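Local coordinates for protein Exo-beta-1,4-mannosidase (Rhizomucor miehei, PDB 4LYP) that probably releases terminal beta-1,4-linked mannose from the non-reducing ends of mannosides by hydrolysis, as a TIM-barrel beta-mannosidase of glycoside hydrolase family 5, at residues H280-D286 and L329-I333; K354-S358 and G396-Y400; F372-V376 and Y436-L440; Y162-I166 and K200-F205. One frame throughout, in Å; residues are numbered along the deposited sequence. Where two conformers were deposited one is given.

Contact 1: residues H280-D286 and L329-I333; sequences HDHKNID and LNKPI
Lys331 and the turn His282–Ile285 tie together two neighbouring helix-to-strand loops of the TIM barrel, on the side where the chain enters the strands. One loop runs from helix 273-280 into strand 288-292, the other from helix 308-329 into strand 333-338, and these strands lie parallel side by side. The first loop folds into an inverse gamma turn centred on Asp281 and then a type I beta turn, a path that turns several carbonyls towards one point. Lysine suits that point because its long chain ends in a positive group with three N-H bonds. With the chain extended beyond CG (chi2 -179°), Lys331 carries NZ into the curve of the loop, where it donates to Ile285 O at 2.8 Å and to His280 O at 3.0 Å. Both bonds arrive nearly head-on to their carbonyls, with C=O...N angles of 162° and 165°. A water also accepts from Lys331 NZ and donates to Asp281 OD1. Three N-H bonds thus face four acceptors and cannot meet all of them straight, consistent with the weak bond to His282 O. The carbonyl dipoles and the carboxylate probably stabilise the ammonium charge. The imidazole of His282 turns elsewhere, to Glu248. Asp286 sends its carboxylate to Lys255; its backbone O lies beside Lys331 CG and Pro332 CD. Positive phi at Asn330 makes a Schellman motif at the end of helix 308-329. Just before it, leucine's forked apolar end suits its place: Leu329 CD2 lies beside the carbons of Asp281, and CD1 is 3.6 Å from His280 CB.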
loop_
_atom_site.group_PDB
_atom_site.type_symbol
_atom_site.label_atom_id
_atom_site.label_comp_id
_atom_site.label_asym_id
_atom_site.label_seq_id
_atom_site.Cartn_x
_atom_site.Cartn_y
_atom_site.Cartn_z
ATOM N N HIS A 280 11.789 -10.906 -5.787
ATOM C CA HIS A 280 12.773 -9.980 -5.188
ATOM C C HIS A 280 14.211 -10.172 -5.670
ATOM O O HIS A 280 15.000 -9.242 -5.484
ATOM C CB HIS A 280 12.745 -10.114 -3.673
ATOM C CG HIS A 280 11.427 -9.724 -3.076
ATOM N ND1 HIS A 280 10.660 -10.553 -2.335
ATOM C CD2 HIS A 280 10.800 -8.493 -3.028
ATOM C CE1 HIS A 280 9.541 -9.891 -1.923
ATOM N NE2 HIS A 280 9.637 -8.647 -2.303
ATOM N N ASP A 281 14.567 -11.345 -6.228
ATOM C CA ASP A 281 15.966 -11.573 -6.589
ATOM C C ASP A 281 16.230 -11.019 -7.991
ATOM O O ASP A 281 16.396 -11.761 -8.963
ATOM C CB ASP A 281 16.292 -13.072 -6.482
ATOM C CG ASP A 281 17.769 -13.370 -6.670
ATOM O OD1 ASP A 281 18.567 -12.455 -6.616
ATOM O OD2 ASP A 281 18.079 -14.545 -6.856
ATOM N N HIS A 282 16.274 -9.706 -8.082
ATOM C CA HIS A 282 16.484 -8.982 -9.317
ATOM C C HIS A 282 17.324 -7.775 -9.028
ATOM O O HIS A 282 17.116 -7.135 -7.963
ATOM C CB HIS A 282 15.158 -8.522 -9.971
ATOM C CG HIS A 282 14.251 -9.690 -10.306
ATOM N ND1 HIS A 282 14.442 -10.484 -11.372
ATOM C CD2 HIS A 282 13.214 -10.225 -9.608
ATOM C CE1 HIS A 282 13.568 -11.488 -11.357
ATOM N NE2 HIS A 282 12.794 -11.336 -10.243
ATOM N N LYS A 283 18.189 -7.379 -9.955
ATOM C CA LYS A 283 19.051 -6.252 -9.716
ATOM C C LYS A 283 18.223 -4.979 -9.392
ATOM O O LYS A 283 18.677 -4.095 -8.617
ATOM C CB LYS A 283 19.919 -5.978 -10.985
ATOM C CG LYS A 283 20.849 -4.755 -10.864
ATOM C CD LYS A 283 21.803 -4.714 -12.012
ATOM C CE LYS A 283 22.944 -3.692 -11.813
ATOM N NZ LYS A 283 23.480 -3.557 -10.429
ATOM N N ASN A 284 17.092 -4.800 -10.082
ATOM C CA ASN A 284 16.349 -3.543 -9.973
ATOM C C ASN A 284 15.160 -3.673 -9.040
ATOM O O ASN A 284 14.246 -2.844 -9.104
ATOM C CB ASN A 284 15.969 -3.008 -11.341
ATOM C CG ASN A 284 17.200 -2.653 -12.096
ATOM O OD1 ASN A 284 18.040 -1.946 -11.562
ATOM N ND2 ASN A 284 17.349 -3.168 -13.340
ATOM N N ILE A 285 15.169 -4.668 -8.149
ATOM C CA ILE A 285 14.295 -4.670 -6.980
ATOM C C ILE A 285 15.172 -4.379 -5.791
ATOM O O ILE A 285 15.986 -5.219 -5.392
ATOM C CB ILE A 285 13.498 -5.990 -6.846
ATOM C CG1 ILE A 285 12.548 -6.206 -8.032
ATOM C CG2 ILE A 285 12.756 -6.019 -5.486
ATOM C CD1 ILE A 285 11.359 -5.268 -8.117
ATOM N N ASP A 286 15.058 -3.188 -5.205
ATOM C CA ASP A 286 16.015 -2.767 -4.201
ATOM C C ASP A 286 15.741 -3.254 -2.821
ATOM O O ASP A 286 16.641 -3.374 -1.993
ATOM C CB ASP A 286 16.060 -1.212 -4.192
ATOM C CG ASP A 286 16.653 -0.673 -5.454
ATOM O OD1 ASP A 286 17.862 -0.916 -5.700
ATOM O OD2 ASP A 286 15.921 0.008 -6.213
ATOM N N LEU A 329 18.788 -12.657 0.708
ATOM C CA LEU A 329 19.048 -11.820 -0.443
ATOM C C LEU A 329 19.877 -10.586 -0.119
ATOM O O LEU A 329 20.214 -9.792 -0.986
ATOM C CB LEU A 329 17.765 -11.345 -1.128
ATOM C CG LEU A 329 16.891 -12.455 -1.713
ATOM C CD1 LEU A 329 15.699 -11.792 -2.434
ATOM C CD2 LEU A 329 17.661 -13.340 -2.715
ATOM N N ASN A 330 20.143 -10.395 1.189
ATOM C CA ASN A 330 20.816 -9.202 1.677
ATOM C C ASN A 330 20.129 -7.902 1.205
ATOM O O ASN A 330 20.787 -6.987 0.703
ATOM C CB ASN A 330 22.317 -9.188 1.259
ATOM C CG ASN A 330 23.106 -8.106 1.977
ATOM O OD1 ASN A 330 22.851 -7.746 3.184
ATOM N ND2 ASN A 330 24.056 -7.579 1.305
ATOM N N LYS A 331 18.821 -7.847 1.415
ATOM C CA LYS A 331 18.057 -6.638 1.084
ATOM C C LYS A 331 17.181 -6.315 2.288
ATOM O O LYS A 331 16.751 -7.202 3.026
ATOM C CB LYS A 331 17.195 -6.862 -0.155
ATOM C CG LYS A 331 18.035 -7.023 -1.429
ATOM C CD LYS A 331 17.212 -7.223 -2.664
ATOM C CE LYS A 331 18.118 -7.220 -3.878
ATOM N NZ LYS A 331 17.469 -7.541 -5.138
ATOM N N PRO A 332 16.799 -5.044 2.444
ATOM C CA PRO A 332 15.846 -4.697 3.552
ATOM C C PRO A 332 14.498 -5.288 3.358
ATOM O O PRO A 332 14.096 -5.653 2.240
ATOM C CB PRO A 332 15.796 -3.154 3.467
ATOM C CG PRO A 332 17.035 -2.746 2.761
ATOM C CD PRO A 332 17.288 -3.839 1.758
ATOM N N ILE A 333 13.705 -5.279 4.433
ATOM C CA ILE A 333 12.288 -5.714 4.343
ATOM C C ILE A 333 11.430 -4.760 5.118
ATOM O O ILE A 333 11.786 -4.236 6.189
ATOM C CB ILE A 333 12.119 -7.164 4.867
ATOM C CG1 ILE A 333 10.676 -7.604 4.653
ATOM C CG2 ILE A 333 12.619 -7.346 6.308
ATOM C CD1 ILE A 333 10.492 -9.104 4.761
HETATM O O HOH W 1 18.702 -10.152 -5.177
#

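Contact 2: residues K354-S358 and G396-Y400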
loop_
_atom_site.group_PDB
_atom_site.type_symbol
_atom_site.label_atom_id
_atom_site.label_comp_id
_atom_site.label_asym_id
_atom_site.label_seq_id
_atom_site.Cartn_x
_atom_site.Cartn_y
_atom_site.Cartn_z
ATOM N N LYS A 354 -19.539 -5.295 13.550
ATOM C CA LYS A 354 -18.136 -5.452 13.239
ATOM C C LYS A 354 -17.557 -4.217 12.637
ATOM O O LYS A 354 -16.361 -3.937 12.779
ATOM C CB LYS A 354 -17.985 -6.651 12.250
ATOM C CG LYS A 354 -16.582 -6.855 11.698
ATOM C CD LYS A 354 -16.548 -8.147 10.901
ATOM C CE LYS A 354 -15.181 -8.389 10.252
ATOM N NZ LYS A 354 -15.266 -9.655 9.477
ATOM N N TYR A 355 -18.367 -3.419 11.903
ATOM C CA TYR A 355 -17.874 -2.294 11.121
ATOM C C TYR A 355 -18.222 -0.930 11.741
ATOM O O TYR A 355 -17.874 0.057 11.160
ATOM C CB TYR A 355 -18.416 -2.378 9.665
ATOM C CG TYR A 355 -18.057 -3.705 9.042
ATOM C CD1 TYR A 355 -16.731 -3.981 8.677
ATOM C CD2 TYR A 355 -18.978 -4.670 8.835
ATOM C CE1 TYR A 355 -16.388 -5.226 8.152
ATOM C CE2 TYR A 355 -18.660 -5.922 8.308
ATOM C CZ TYR A 355 -17.345 -6.220 7.986
ATOM O OH TYR A 355 -16.933 -7.409 7.450
ATOM N N LEU A 356 -18.891 -0.937 12.902
ATOM C CA LEU A 356 -19.207 0.381 13.494
ATOM C C LEU A 356 -17.956 0.992 14.113
ATOM O O LEU A 356 -17.222 0.340 14.865
ATOM C CB LEU A 356 -20.263 0.203 14.594
ATOM C CG LEU A 356 -21.682 -0.210 14.096
ATOM C CD1 LEU A 356 -22.550 -0.398 15.308
ATOM C CD2 LEU A 356 -22.246 0.880 13.187
ATOM N N PRO A 357 -17.754 2.284 13.889
ATOM C CA PRO A 357 -16.604 2.924 14.568
ATOM C C PRO A 357 -16.674 2.931 16.087
ATOM O O PRO A 357 -15.649 2.927 16.761
ATOM C CB PRO A 357 -16.664 4.390 14.029
ATOM C CG PRO A 357 -17.312 4.236 12.671
ATOM C CD PRO A 357 -18.356 3.158 12.839
ATOM N N SER A 358 -17.912 2.861 16.654
ATOM C CA SER A 358 -18.044 2.770 18.111
ATOM C C SER A 358 -17.598 1.424 18.639
ATOM O O SER A 358 -17.369 1.285 19.843
ATOM C CB SER A 358 -19.494 3.029 18.477
ATOM O OG SER A 358 -20.339 2.114 17.849
ATOM N N GLY A 396 -12.590 10.104 7.955
ATOM C CA GLY A 396 -13.684 9.327 7.357
ATOM C C GLY A 396 -14.300 8.390 8.364
ATOM O O GLY A 396 -13.651 8.004 9.349
ATOM N N ARG A 397 -15.563 7.970 8.173
ATOM C CA ARG A 397 -16.214 7.029 9.052
ATOM C C ARG A 397 -17.119 6.160 8.216
ATOM O O ARG A 397 -17.793 6.677 7.260
ATOM C CB ARG A 397 -17.097 7.749 10.120
ATOM C CG ARG A 397 -16.285 8.592 11.106
ATOM C CD ARG A 397 -15.482 7.704 12.102
ATOM N NE ARG A 397 -14.793 8.514 13.131
ATOM C CZ ARG A 397 -13.648 9.189 12.945
ATOM N NH1 ARG A 397 -13.025 9.193 11.793
ATOM N NH2 ARG A 397 -13.014 9.789 13.974
ATOM N N SER A 398 -17.274 4.896 8.558
ATOM C CA SER A 398 -18.074 3.985 7.746
ATOM C C SER A 398 -19.554 4.285 7.829
ATOM O O SER A 398 -20.328 3.724 7.015
ATOM C CB SER A 398 -17.795 2.581 8.186
ATOM O OG SER A 398 -18.052 2.397 9.563
ATOM N N THR A 399 -19.989 5.143 8.779
ATOM C CA THR A 399 -21.404 5.480 8.918
ATOM C C THR A 399 -21.740 6.707 8.065
ATOM O O THR A 399 -22.921 7.074 8.030
ATOM C CB THR A 399 -21.675 5.780 10.418
ATOM O OG1 THR A 399 -20.764 6.810 10.836
ATOM C CG2 THR A 399 -21.581 4.536 11.274
ATOM N N TYR A 400 -20.792 7.338 7.404
ATOM C CA TYR A 400 -21.067 8.569 6.650
ATOM C C TYR A 400 -21.602 8.266 5.253
ATOM O O TYR A 400 -21.315 7.189 4.668
ATOM C CB TYR A 400 -19.763 9.367 6.522
ATOM C CG TYR A 400 -19.287 9.999 7.790
ATOM C CD1 TYR A 400 -17.999 10.584 7.789
ATOM C CD2 TYR A 400 -20.032 10.069 8.987
ATOM C CE1 TYR A 400 -17.482 11.231 8.958
ATOM C CE2 TYR A 400 -19.523 10.683 10.134
ATOM C CZ TYR A 400 -18.271 11.245 10.099
ATOM O OH TYR A 400 -17.767 11.830 11.249
#
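Tyr355, whose backbone O meets Ser398 OG across the contact, carries CG of Lys354 over the centre of one face of its ring, 3.8 Å above the plane; Pro417 also touches this ring, and the lysine reaches on to a salt bridge with Glu295. The Tyr400 ring has CB of Arg397 over the centre of one face in the same manner. At the guanidinium of Arg397 the partner lies in the plane: NH1 donates to Gly396 O at 2.8 Å, although seen from the carbonyl the donor stands well above its plane, 46° out. Gly394 O takes a second bond from NH1 and Ser425 OG one from NH2, so several acceptors fix how the group is rotated. Both segments belong to loops that leave the C-terminal ends of barrel strands, 333-338 and 386-394, the side on which TIM-barrel enzymes carry their active sites. Arg397 to Tyr400 form a type I beta turn, and serine in its second place offers a short hydroxyl to the facing loop. Ser398 OG, lying between the backbone N and the carbonyl carbon (chi1 57°), donates to Tyr355 O at 2.8 Å, with the donor tilted 20° from the carbonyl plane. Proline presents a compact, rigid apolar block to the same turn: Pro357 CD rests 3.4 Å from Ser398 OG and 3.8 Å from Thr399 CG2, while its CG and CB lie across the Arg397 chain at CD. Beyond, Leu356 CD2 meets Thr399 CG2 at 4.2 Å, the two side chains at about a right angle.

Contact 3: residues F372-V376 and Y436-L440; sequences FNQIV and YNANL
Tyr436 is the large knob of this interface, its ring laid flat against that of Phe372 in an offset stack. The planes are only 8° apart and the centroids 3.8 Å. Phe372 CD1 sits over the centre of the tyrosine face, whereas Tyr436 CD2 falls towards the rim of the phenylalanine ring; the displacement also brings Tyr436 CB over the Phe372 face as a CH-pi contact. Two aromatic residues suit this place because flat rings can lie face to face between two nearly parallel helices. Tyr436 reaches across with CG anti to its own backbone N (chi1 163°), and its edge then enters a hollow walled by branched residues one turn further along the facing helix. Ile375 CG2 closes in on the hydroxyl end, 3.4 Å from Tyr436 OH, and Val376 CG2 lies beside the same edge, 3.8 Å from Tyr436 CD1. The hydroxyl is not left idle in this buried setting: it hydrogen-bonds to Ser387 OG on strand 386-394. Val376 CG2 is in turn a small bump that fits between Asn439 CB and Leu440 CD1, where beta-branching puts a methyl close to the backbone. Towards the outer surface polar side chains take over, as a water donates to Asn373 OD1 at 2.9 Å and accepts from Asn439 ND2 at 3.0 Å. Helix segments 372-376 and 436-440 run side by side, axes 9.9 Å apart and 6° from parallel, as do neighbouring outer helices of a TIM barrel, here 362-380 and 429-448, with barrel strand 386-394 between them in sequence.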
loop_
_atom_site.group_PDB
_atom_site.type_symbol
_atom_site.label_atom_id
_atom_site.label_comp_id
_atom_site.label_asym_id
_atom_site.label_seq_id
_atom_site.Cartn_x
_atom_site.Cartn_y
_atom_site.Cartn_z
ATOM N N PHE A 372 4.389 -4.544 16.490
ATOM C CA PHE A 372 5.289 -3.408 16.593
ATOM C C PHE A 372 6.447 -3.699 17.510
ATOM O O PHE A 372 7.582 -3.360 17.195
ATOM C CB PHE A 372 4.494 -2.219 17.152
ATOM C CG PHE A 372 3.559 -1.548 16.110
ATOM C CD1 PHE A 372 3.773 -1.611 14.724
ATOM C CD2 PHE A 372 2.466 -0.802 16.592
ATOM C CE1 PHE A 372 2.938 -0.945 13.871
ATOM C CE2 PHE A 372 1.658 -0.110 15.703
ATOM C CZ PHE A 372 1.864 -0.203 14.340
ATOM N N ASN A 373 6.209 -4.284 18.703
ATOM C CA ASN A 373 7.305 -4.529 19.583
ATOM C C ASN A 373 8.317 -5.529 18.990
ATOM O O ASN A 373 9.538 -5.372 19.161
ATOM C CB ASN A 373 6.812 -5.065 20.908
ATOM C CG ASN A 373 6.146 -3.986 21.761
ATOM O OD1 ASN A 373 6.377 -2.770 21.524
ATOM N ND2 ASN A 373 5.390 -4.406 22.722
ATOM N N GLN A 374 7.839 -6.497 18.220
ATOM C CA GLN A 374 8.736 -7.421 17.552
ATOM C C GLN A 374 9.537 -6.683 16.480
ATOM O O GLN A 374 10.746 -6.951 16.298
ATOM C CB GLN A 374 7.943 -8.611 16.989
ATOM C CG GLN A 374 8.880 -9.659 16.432
ATOM C CD GLN A 374 8.106 -10.863 15.925
ATOM O OE1 GLN A 374 6.868 -10.899 16.001
ATOM N NE2 GLN A 374 8.793 -11.873 15.384
ATOM N N ILE A 375 8.868 -5.832 15.687
ATOM C CA ILE A 375 9.562 -5.092 14.673
ATOM C C ILE A 375 10.651 -4.193 15.279
ATOM O O ILE A 375 11.767 -4.101 14.749
ATOM C CB ILE A 375 8.605 -4.280 13.799
ATOM C CG1 ILE A 375 7.736 -5.219 12.957
ATOM C CG2 ILE A 375 9.394 -3.329 12.877
ATOM C CD1 ILE A 375 6.517 -4.536 12.362
ATOM N N VAL A 376 10.358 -3.550 16.406
ATOM C CA VAL A 376 11.370 -2.699 17.030
ATOM C C VAL A 376 12.587 -3.578 17.397
ATOM O O VAL A 376 13.732 -3.121 17.194
ATOM C CB VAL A 376 10.757 -1.985 18.316
ATOM C CG1 VAL A 376 11.854 -1.350 19.141
ATOM C CG2 VAL A 376 9.766 -0.916 17.808
ATOM N N TYR A 436 4.858 3.247 18.903
ATOM C CA TYR A 436 5.703 2.487 18.030
ATOM C C TYR A 436 6.640 3.350 17.189
ATOM O O TYR A 436 7.835 3.121 17.084
ATOM C CB TYR A 436 4.857 1.599 17.088
ATOM C CG TYR A 436 5.636 1.087 15.867
ATOM C CD1 TYR A 436 6.650 0.155 15.998
ATOM C CD2 TYR A 436 5.240 1.479 14.607
ATOM C CE1 TYR A 436 7.232 -0.387 14.889
ATOM C CE2 TYR A 436 5.838 0.962 13.493
ATOM C CZ TYR A 436 6.810 -0.033 13.644
ATOM O OH TYR A 436 7.399 -0.620 12.519
ATOM N N ASN A 437 6.050 4.395 16.591
ATOM C CA ASN A 437 6.852 5.271 15.759
ATOM C C ASN A 437 7.937 5.934 16.597
ATOM O O ASN A 437 9.078 6.080 16.118
ATOM C CB ASN A 437 5.956 6.266 15.036
ATOM C CG ASN A 437 5.109 5.615 13.961
ATOM O OD1 ASN A 437 5.484 4.624 13.363
ATOM N ND2 ASN A 437 3.944 6.221 13.683
ATOM N N ALA A 438 7.595 6.360 17.826
ATOM C CA ALA A 438 8.634 6.917 18.730
ATOM C C ALA A 438 9.711 5.858 19.007
ATOM O O ALA A 438 10.923 6.204 18.979
ATOM C CB ALA A 438 7.975 7.422 19.984
ATOM N N ASN A 439 9.324 4.619 19.258
ATOM C CA ASN A 439 10.285 3.588 19.538
ATOM C C ASN A 439 11.189 3.296 18.327
ATOM O O ASN A 439 12.409 3.103 18.469
ATOM C CB ASN A 439 9.578 2.303 19.955
ATOM C CG ASN A 439 8.923 2.381 21.298
ATOM O OD1 ASN A 439 9.257 3.263 22.133
ATOM N ND2 ASN A 439 7.913 1.501 21.509
ATOM N N LEU A 440 10.625 3.304 17.124
ATOM C CA LEU A 440 11.405 2.996 15.925
ATOM C C LEU A 440 12.319 4.168 15.618
ATOM O O LEU A 440 13.483 3.944 15.210
ATOM C CB LEU A 440 10.463 2.765 14.771
ATOM C CG LEU A 440 11.058 1.968 13.620
ATOM C CD1 LEU A 440 11.369 0.507 14.041
ATOM C CD2 LEU A 440 10.066 1.896 12.450
HETATM O O HOH W 2 6.363 -0.392 19.836
#

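Contact 4: residues Y162-I166 and K200-F205; sequences YVAWI and KANKLF
Lys200 opens the contact with the aliphatic base of its side chain, CB lying 3.6 Å from CD1 of Ile166 and CD beside the isoleucine's CG2. A lysine serves well at this rim, since its carbons cover the isoleucine while NZ runs on to polar company: a salt bridge with Glu196, and a water that accepts from NZ and donates to Ile166 O at 2.8 Å. Next comes Ala201, whose small side chain lets the backbones approach; its CA and that of Tyr162 are 5.7 Å apart, the nearest pair of the two segments. Ile166 CG1 packs against the backbone N and CA of this alanine. The helices here, 158-167 and 197-213, meet steeply, their segment axes 9.3 Å apart and at 117°. Both belong to the long, strand-free connection between barrel strands 144-148 and 230-234, which holds three helices, the third being 181-193. A turn further on, leucine serves two partners at once: Leu204 CD1 touches Ile166 CD1 at 3.7 Å, and its CB comes in the plane of the Tyr162 ring at the CE2 edge, also at 3.7 Å. Trp165 CZ3 stands above a face of that ring, near its rim. Phe205 ends the walk, a flat ring that can offer its edge to the tyrosine face. With CG anti to the backbone N (chi1 178°), it does so in an offset edge-to-face pair with Tyr162, centroids 6.0 Å apart and planes at 73°. The tyrosine's OH lies at the edge of the phenylalanine ring, near CD1, and Phe191 of helix 181-193 meets both rings edge-to-face.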
loop_
_atom_site.group_PDB
_atom_site.type_symbol
_atom_site.label_atom_id
_atom_site.label_comp_id
_atom_site.label_asym_id
_atom_site.label_seq_id
_atom_site.Cartn_x
_atom_site.Cartn_y
_atom_site.Cartn_z
ATOM N N TYR A 162 -6.887 -3.679 -17.243
ATOM C CA TYR A 162 -6.022 -3.688 -18.445
ATOM C C TYR A 162 -6.382 -4.863 -19.341
ATOM O O TYR A 162 -6.432 -4.717 -20.588
ATOM C CB TYR A 162 -4.545 -3.710 -18.086
ATOM C CG TYR A 162 -3.951 -2.425 -17.590
ATOM C CD1 TYR A 162 -3.968 -2.065 -16.248
ATOM C CD2 TYR A 162 -3.370 -1.510 -18.461
ATOM C CE1 TYR A 162 -3.384 -0.914 -15.786
ATOM C CE2 TYR A 162 -2.762 -0.360 -18.010
ATOM C CZ TYR A 162 -2.731 -0.064 -16.664
ATOM O OH TYR A 162 -2.040 1.024 -16.267
ATOM N N VAL A 163 -6.609 -6.054 -18.769
ATOM C CA VAL A 163 -7.022 -7.203 -19.547
ATOM C C VAL A 163 -8.318 -6.922 -20.271
ATOM O O VAL A 163 -8.457 -7.233 -21.466
ATOM C CB VAL A 163 -7.082 -8.479 -18.675
ATOM C CG1 VAL A 163 -7.736 -9.639 -19.445
ATOM C CG2 VAL A 163 -5.684 -8.862 -18.170
ATOM N N ALA A 164 -9.309 -6.320 -19.590
ATOM C CA ALA A 164 -10.566 -5.969 -20.253
ATOM C C ALA A 164 -10.323 -5.014 -21.404
ATOM O O ALA A 164 -10.999 -5.114 -22.470
ATOM C CB ALA A 164 -11.500 -5.335 -19.223
ATOM N N TRP A 165 -9.483 -4.007 -21.222
ATOM C CA TRP A 165 -9.157 -3.116 -22.340
ATOM C C TRP A 165 -8.568 -3.847 -23.513
ATOM O O TRP A 165 -8.968 -3.583 -24.652
ATOM C CB TRP A 165 -8.249 -2.033 -21.873
ATOM C CG TRP A 165 -8.907 -0.895 -21.109
ATOM C CD1 TRP A 165 -10.143 -0.381 -21.306
ATOM C CD2 TRP A 165 -8.289 -0.079 -20.082
ATOM N NE1 TRP A 165 -10.377 0.693 -20.457
ATOM C CE2 TRP A 165 -9.249 0.921 -19.702
ATOM C CE3 TRP A 165 -7.027 -0.062 -19.477
ATOM C CZ2 TRP A 165 -8.949 1.908 -18.777
ATOM C CZ3 TRP A 165 -6.749 0.955 -18.581
ATOM C CH2 TRP A 165 -7.712 1.928 -18.219
ATOM N N ILE A 166 -7.663 -4.781 -23.290
ATOM C CA ILE A 166 -7.036 -5.460 -24.405
ATOM C C ILE A 166 -7.969 -6.416 -25.103
ATOM O O ILE A 166 -7.988 -6.479 -26.339
ATOM C CB ILE A 166 -5.741 -6.205 -23.899
ATOM C CG1 ILE A 166 -4.709 -5.210 -23.339
ATOM C CG2 ILE A 166 -5.148 -7.051 -25.073
ATOM C CD1 ILE A 166 -4.366 -4.066 -24.274
ATOM N N LYS A 200 0.551 -6.529 -24.856
ATOM C CA LYS A 200 -0.340 -5.383 -25.088
ATOM C C LYS A 200 -0.682 -4.663 -23.787
ATOM O O LYS A 200 -0.667 -3.422 -23.687
ATOM C CB LYS A 200 -1.607 -5.866 -25.800
ATOM C CG LYS A 200 -1.314 -6.367 -27.243
ATOM C CD LYS A 200 -2.556 -6.780 -27.996
ATOM C CE LYS A 200 -2.469 -7.924 -28.836
ATOM N NZ LYS A 200 -3.881 -8.118 -29.282
ATOM N N ALA A 201 -0.981 -5.460 -22.779
ATOM C CA ALA A 201 -1.373 -4.921 -21.434
ATOM C C ALA A 201 -0.173 -4.195 -20.893
ATOM O O ALA A 201 -0.299 -3.114 -20.324
ATOM C CB ALA A 201 -1.866 -6.033 -20.550
ATOM N N ASN A 202 1.040 -4.805 -20.985
ATOM C CA ASN A 202 2.243 -4.187 -20.429
ATOM C C ASN A 202 2.666 -2.955 -21.137
ATOM O O ASN A 202 3.263 -2.051 -20.536
ATOM C CB ASN A 202 3.308 -5.227 -20.222
ATOM C CG ASN A 202 2.989 -5.982 -18.924
ATOM O OD1 ASN A 202 3.454 -5.582 -17.846
ATOM N ND2 ASN A 202 2.363 -7.227 -19.080
ATOM N N LYS A 203 2.337 -2.821 -22.445
ATOM C CA LYS A 203 2.563 -1.583 -23.179
ATOM C C LYS A 203 1.749 -0.430 -22.547
ATOM O O LYS A 203 2.286 0.642 -22.261
ATOM C CB LYS A 203 2.139 -1.768 -24.634
ATOM C CG LYS A 203 2.240 -0.491 -25.466
ATOM C CD LYS A 203 0.959 0.349 -25.635
ATOM C CE LYS A 203 1.160 1.564 -26.569
ATOM N NZ LYS A 203 2.158 1.235 -27.615
ATOM N N LEU A 204 0.447 -0.686 -22.312
ATOM C CA LEU A 204 -0.402 0.336 -21.712
ATOM C C LEU A 204 0.065 0.684 -20.303
ATOM O O LEU A 204 0.028 1.833 -19.889
ATOM C CB LEU A 204 -1.848 -0.151 -21.617
ATOM C CG LEU A 204 -2.519 -0.489 -22.973
ATOM C CD1 LEU A 204 -3.973 -0.816 -22.640
ATOM C CD2 LEU A 204 -2.419 0.650 -23.963
ATOM N N PHE A 205 0.521 -0.329 -19.549
ATOM C CA PHE A 205 0.984 -0.121 -18.175
ATOM C C PHE A 205 2.249 0.696 -18.189
ATOM O O PHE A 205 2.360 1.653 -17.380
ATOM C CB PHE A 205 1.177 -1.501 -17.578
ATOM C CG PHE A 205 1.709 -1.560 -16.145
ATOM C CD1 PHE A 205 1.215 -0.718 -15.134
ATOM C CD2 PHE A 205 2.644 -2.529 -15.798
ATOM C CE1 PHE A 205 1.630 -0.837 -13.829
ATOM C CE2 PHE A 205 3.095 -2.657 -14.500
ATOM C CZ PHE A 205 2.570 -1.834 -13.501
HETATM O O HOH W 3 -6.038 -6.267 -28.388
#

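The four contacts sit around one TIM barrel without touching. Contacts 1 and 3 are nearest to each other, about 7 Å between closest atoms, and both come near a guanidine: the side chain of Pro332 is about 6 Å from it and that of Leu440 about 8 Å, and Pro332 touches Ser385 and Leu440 touches Leu56 of its pocket. Contacts 1 and 2 lie on opposite sides of the chain's centre, 39 Å apart between centres, as do contacts 3 and 4, 41 Å apart. Contacts 2 and 3 interleave along the chain. A second guanidine, bound by Trp153, Glu238, Trp293, Asn296 and Glu416, probably marks the active site; contact 2 belongs to loops on that side of the barrel.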